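Local coordinates for protein inositol monophosphatase (Zymomonas mobilis, PDB 4N81) that probably hydrolyses phosphate monoesters such as inositol monophosphate, with magnesium as cofactor, at residues Leu155-Thr158 with Leu162-Lys165; Tyr209-Leu214 with Gly239-Ala244. All coordinates share one frame; numbering follows the deposited sequence.

Interaction 1. Residues Leu155-Thr158 with Leu162-Lys165; sequences LATT and LFEK
Thr157 and Phe163 form the buried half of this contact. The hydroxyl of Thr157 meets the edge of the phenyl ring, near the ring plane. OG1 lies 3.5 Å from Phe163 CE2 and a little further from CZ, so the far end of the ring does the touching. With chi1 -163°, OG1 stands opposite the backbone N and beside the carbonyl carbon, on the side where it reaches both the ring edge and the carbonyl of Val202 on the neighbouring strand, its hydrogen-bond partner. Phe171 of helix 165-175 packs on both residues; its ring plane and that of Phe163 are inclined at about 30°.

The other half is looser and nearer solvent. Here methyl meets methyl: Thr158 CG2 is 3.8 Å from Leu162 CD1, and Leu162 is exposed. The hydroxyl of Thr158 is hydrogen-bonded to the Glu203 carboxylate (OE2) and to the backbone N of Asp186. No hydrogen bond joins the two segments, and only 130 Å² is buried.

The two segments lie on the connection that leaves strand 154-157, enters helix 165-175 and leads to the parallel neighbour strand 180-183, a beta-alpha-beta crossover.

Interaction 2. Residues Tyr209-Leu214 with Gly239-Ala244; sequences YDFAAL and GEVIAA
The short helix 208-211, which carries a predicted magnesium ligand, packs here against one end of the five-stranded sheet's strand 241-244. Phe211 makes the contact, against Val241 at the start of that strand and Gly239 just before it. All three residues are buried.

Val241 sends one methyl over a face of the ring. CG1 is 4.2 Å from Phe211 CG and sits off-centre, toward the rim. This is apolar packing of a methyl on a ring face. Gly239 meets the other end of the ring, where its CA is 4.0 Å from Phe211 CE2, in an oblique approach. The glycine has positive phi (102°). At these backbone angles a CB would be jammed against the carbonyl O of the preceding residue. Phe211 CG lies between the backbone N and the carbonyl carbon (chi1 62°), which turns the ring toward Gly239 and Val241.

No hydrogen bond links the segments, and the buried area is 102 Å². Within the first segment, Leu214 N makes a weak bond of 2.9 Å to Phe211 O, across the turn into helix 214-220. Around the pair, Phe208 meets the Phe211 ring edge-to-face, and Leu206, Leu233 and Met225 also touch it.

Asp210 is next to Phe211 in the chain. Its OD2 accepts a hydrogen bond from the backbone N of Lys207, which helps to fix the carboxylate. Its OD1 lies close to carboxylate oxygens of Asp86 and Asp89. This cluster of carboxylates is consistent with the predicted magnesium site. The contact thus joins an apolar core to the probable acidic magnesium site characteristic of the inositol monophosphatase fold.

From the N terminus, interaction 1 comes first. It closes a short loop of three residues between the end of strand 154-157 and the approach to helix 165-175. Interaction 2 opens later and closes a longer loop, with 24 residues between its segments, including most of helix 214-220 and strand 224-226. The two are in series and neither nest nor cross. Both reach the same five-stranded sheet, where strand 200-203 lies between strands 154-157 and 241-244. Their centres are 13 Å apart. Interaction 1 joins the end of a strand to the loop that leads to the next helix; interaction 2 ties the sheet to the helix 208-211 that carries the predicted magnesium ligand Asp210.

Interaction 1. Residues Leu155-Thr158 with Leu162-Lys165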
loop_
_atom_site.group_PDB
_atom_site.type_symbol
_atom_site.label_atom_id
_atom_site.label_comp_id
_atom_site.label_asym_id
_atom_site.label_seq_id
_atom_site.Cartn_x
_atom_site.Cartn_y
_atom_site.Cartn_z
ATOM N N LEU A 155 9.206 -9.553 5.066
ATOM C CA LEU A 155 9.917 -9.253 3.828
ATOM C C LEU A 155 8.948 -8.400 2.992
ATOM O O LEU A 155 7.760 -8.647 3.025
ATOM C CB LEU A 155 10.142 -10.565 3.057
ATOM C CG LEU A 155 10.683 -10.530 1.603
ATOM C CD1 LEU A 155 12.099 -9.899 1.550
ATOM C CD2 LEU A 155 10.705 -12.005 1.071
ATOM N N ALA A 156 9.446 -7.453 2.219
ATOM C CA ALA A 156 8.560 -6.710 1.325
ATOM C C ALA A 156 9.221 -6.640 -0.023
ATOM O O ALA A 156 10.474 -6.657 -0.141
ATOM C CB ALA A 156 8.364 -5.233 1.853
ATOM N N THR A 157 8.385 -6.520 -1.044
ATOM C CA THR A 157 8.920 -6.195 -2.387
ATOM C C THR A 157 7.773 -5.553 -3.188
ATOM O O THR A 157 6.599 -5.766 -2.849
ATOM C CB THR A 157 9.412 -7.422 -3.164
ATOM O OG1 THR A 157 10.258 -6.981 -4.267
ATOM C CG2 THR A 157 8.223 -8.285 -3.737
ATOM N N THR A 158 8.101 -4.750 -4.196
ATOM C CA THR A 158 7.002 -4.048 -4.876
ATOM C C THR A 158 6.150 -5.046 -5.663
ATOM O O THR A 158 4.911 -5.011 -5.582
ATOM C CB THR A 158 7.542 -2.933 -5.818
ATOM O OG1 THR A 158 8.169 -1.929 -4.993
ATOM C CG2 THR A 158 6.369 -2.301 -6.587
ATOM N N LEU A 162 8.161 -7.792 -11.128
ATOM C CA LEU A 162 9.143 -6.798 -11.522
ATOM C C LEU A 162 10.592 -7.351 -11.560
ATOM O O LEU A 162 11.527 -6.626 -11.898
ATOM C CB LEU A 162 9.040 -5.554 -10.643
ATOM C CG LEU A 162 7.775 -4.733 -10.923
ATOM C CD1 LEU A 162 7.796 -3.598 -9.890
ATOM C CD2 LEU A 162 7.920 -4.192 -12.345
ATOM N N PHE A 163 10.765 -8.614 -11.185
ATOM C CA PHE A 163 12.029 -9.333 -11.331
ATOM C C PHE A 163 12.218 -9.880 -12.746
ATOM O O PHE A 163 11.235 -10.137 -13.454
ATOM C CB PHE A 163 12.098 -10.509 -10.337
ATOM C CG PHE A 163 12.178 -10.077 -8.868
ATOM C CD1 PHE A 163 13.402 -10.112 -8.172
ATOM C CD2 PHE A 163 11.024 -9.642 -8.187
ATOM C CE1 PHE A 163 13.501 -9.702 -6.823
ATOM C CE2 PHE A 163 11.118 -9.219 -6.792
ATOM C CZ PHE A 163 12.336 -9.244 -6.128
ATOM N N GLU A 164 13.479 -10.143 -13.098
ATOM C CA GLU A 164 13.845 -10.983 -14.241
ATOM C C GLU A 164 13.398 -12.411 -13.934
ATOM O O GLU A 164 13.094 -12.775 -12.784
ATOM C CB GLU A 164 15.380 -10.939 -14.478
ATOM C CG GLU A 164 15.863 -9.517 -14.753
ATOM C CD GLU A 164 17.377 -9.345 -14.750
ATOM O OE1 GLU A 164 17.826 -8.166 -14.624
ATOM O OE2 GLU A 164 18.113 -10.368 -14.859
ATOM N N LYS A 165 13.274 -13.220 -14.967
ATOM C CA LYS A 165 12.832 -14.581 -14.758
ATOM C C LYS A 165 13.629 -15.375 -13.715
ATOM O O LYS A 165 13.020 -15.994 -12.843
ATOM C CB LYS A 165 12.872 -15.323 -16.097
ATOM C CG LYS A 165 12.422 -16.747 -16.032
ATOM C CD LYS A 165 12.425 -17.361 -17.464
ATOM C CE LYS A 165 11.585 -18.630 -17.562
ATOM N NZ LYS A 165 12.141 -19.752 -16.751
#

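Interaction 2. Residues Tyr209-Leu214 with Gly239-Ala244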
loop_
_atom_site.group_PDB
_atom_site.type_symbol
_atom_site.label_atom_id
_atom_site.label_comp_id
_atom_site.label_asym_id
_atom_site.label_seq_id
_atom_site.Cartn_x
_atom_site.Cartn_y
_atom_site.Cartn_z
ATOM N N TYR A 209 17.970 6.439 -9.691
ATOM C CA TYR A 209 16.986 7.402 -9.193
ATOM C C TYR A 209 16.120 6.736 -8.130
ATOM O O TYR A 209 15.572 7.423 -7.265
ATOM C CB TYR A 209 15.954 7.779 -10.312
ATOM C CG TYR A 209 16.538 8.281 -11.578
ATOM C CD1 TYR A 209 16.856 9.648 -11.723
ATOM C CD2 TYR A 209 16.772 7.431 -12.638
ATOM C CE1 TYR A 209 17.395 10.153 -12.899
ATOM C CE2 TYR A 209 17.321 7.913 -13.820
ATOM C CZ TYR A 209 17.632 9.278 -13.956
ATOM O OH TYR A 209 18.167 9.750 -15.157
ATOM N N ASP A 210 15.930 5.437 -8.249
ATOM C CA ASP A 210 15.034 4.752 -7.316
ATOM C C ASP A 210 15.675 4.356 -5.973
ATOM O O ASP A 210 14.925 4.080 -5.051
ATOM C CB ASP A 210 14.505 3.444 -7.923
ATOM C CG ASP A 210 13.800 3.640 -9.294
ATOM O OD1 ASP A 210 13.105 4.663 -9.480
ATOM O OD2 ASP A 210 13.974 2.745 -10.160
ATOM N N PHE A 211 17.013 4.315 -5.853
ATOM C CA PHE A 211 17.629 3.850 -4.591
ATOM C C PHE A 211 18.680 4.757 -3.961
ATOM O O PHE A 211 19.042 4.597 -2.751
ATOM C CB PHE A 211 18.158 2.381 -4.691
ATOM C CG PHE A 211 19.243 2.182 -5.722
ATOM C CD1 PHE A 211 20.578 2.438 -5.413
ATOM C CD2 PHE A 211 18.935 1.728 -6.996
ATOM C CE1 PHE A 211 21.602 2.218 -6.356
ATOM C CE2 PHE A 211 19.932 1.522 -7.941
ATOM C CZ PHE A 211 21.274 1.760 -7.627
ATOM N N ALA A 212 19.156 5.730 -4.761
ATOM C CA ALA A 212 20.207 6.596 -4.228
ATOM C C ALA A 212 19.782 7.203 -2.891
ATOM O O ALA A 212 20.546 7.152 -1.926
ATOM C CB ALA A 212 20.545 7.745 -5.238
ATOM N N ALA A 213 18.570 7.772 -2.823
ATOM C CA ALA A 213 18.135 8.453 -1.557
ATOM C C ALA A 213 17.953 7.438 -0.418
ATOM O O ALA A 213 18.002 7.804 0.777
ATOM C CB ALA A 213 16.795 9.204 -1.779
ATOM N N LEU A 214 17.626 6.200 -0.780
ATOM C CA LEU A 214 17.264 5.237 0.264
ATOM C C LEU A 214 18.454 4.822 1.104
ATOM O O LEU A 214 18.313 4.484 2.304
ATOM C CB LEU A 214 16.671 3.984 -0.369
ATOM C CG LEU A 214 15.550 4.234 -1.390
ATOM C CD1 LEU A 214 15.164 2.927 -1.985
ATOM C CD2 LEU A 214 14.334 4.921 -0.731
ATOM N N GLY A 239 20.955 -2.381 -9.987
ATOM C CA GLY A 239 19.639 -2.199 -9.346
ATOM C C GLY A 239 19.057 -3.420 -8.677
ATOM O O GLY A 239 17.828 -3.527 -8.504
ATOM N N GLU A 240 19.916 -4.402 -8.401
ATOM C CA GLU A 240 19.578 -5.482 -7.470
ATOM C C GLU A 240 19.903 -4.913 -6.088
ATOM O O GLU A 240 21.047 -4.500 -5.862
ATOM C CB GLU A 240 20.486 -6.698 -7.761
ATOM C CG GLU A 240 19.993 -7.391 -9.033
ATOM C CD GLU A 240 20.921 -8.502 -9.557
ATOM O OE1 GLU A 240 22.013 -8.754 -8.977
ATOM O OE2 GLU A 240 20.515 -9.113 -10.569
ATOM N N VAL A 241 18.931 -4.935 -5.178
ATOM C CA VAL A 241 19.163 -4.363 -3.868
ATOM C C VAL A 241 18.630 -5.296 -2.813
ATOM O O VAL A 241 17.629 -5.997 -3.028
ATOM C CB VAL A 241 18.489 -2.932 -3.686
ATOM C CG1 VAL A 241 18.977 -1.938 -4.775
ATOM C CG2 VAL A 241 17.018 -3.012 -3.774
ATOM N N ILE A 242 19.291 -5.268 -1.654
ATOM C CA ILE A 242 18.725 -5.890 -0.444
ATOM C C ILE A 242 18.916 -4.898 0.700
ATOM O O ILE A 242 20.011 -4.307 0.834
ATOM C CB ILE A 242 19.358 -7.253 -0.122
ATOM C CG1 ILE A 242 18.794 -7.811 1.182
ATOM C CG2 ILE A 242 20.967 -7.147 -0.080
ATOM C CD1 ILE A 242 19.095 -9.305 1.354
ATOM N N ALA A 243 17.836 -4.668 1.453
ATOM C CA ALA A 243 17.909 -3.827 2.642
ATOM C C ALA A 243 17.493 -4.718 3.820
ATOM O O ALA A 243 16.547 -5.507 3.669
ATOM C CB ALA A 243 16.940 -2.597 2.481
ATOM N N ALA A 244 18.204 -4.614 4.944
ATOM C CA ALA A 244 17.858 -5.362 6.146
ATOM C C ALA A 244 17.862 -4.395 7.320
ATOM O O ALA A 244 18.748 -3.532 7.383
ATOM C CB ALA A 244 18.905 -6.454 6.400
#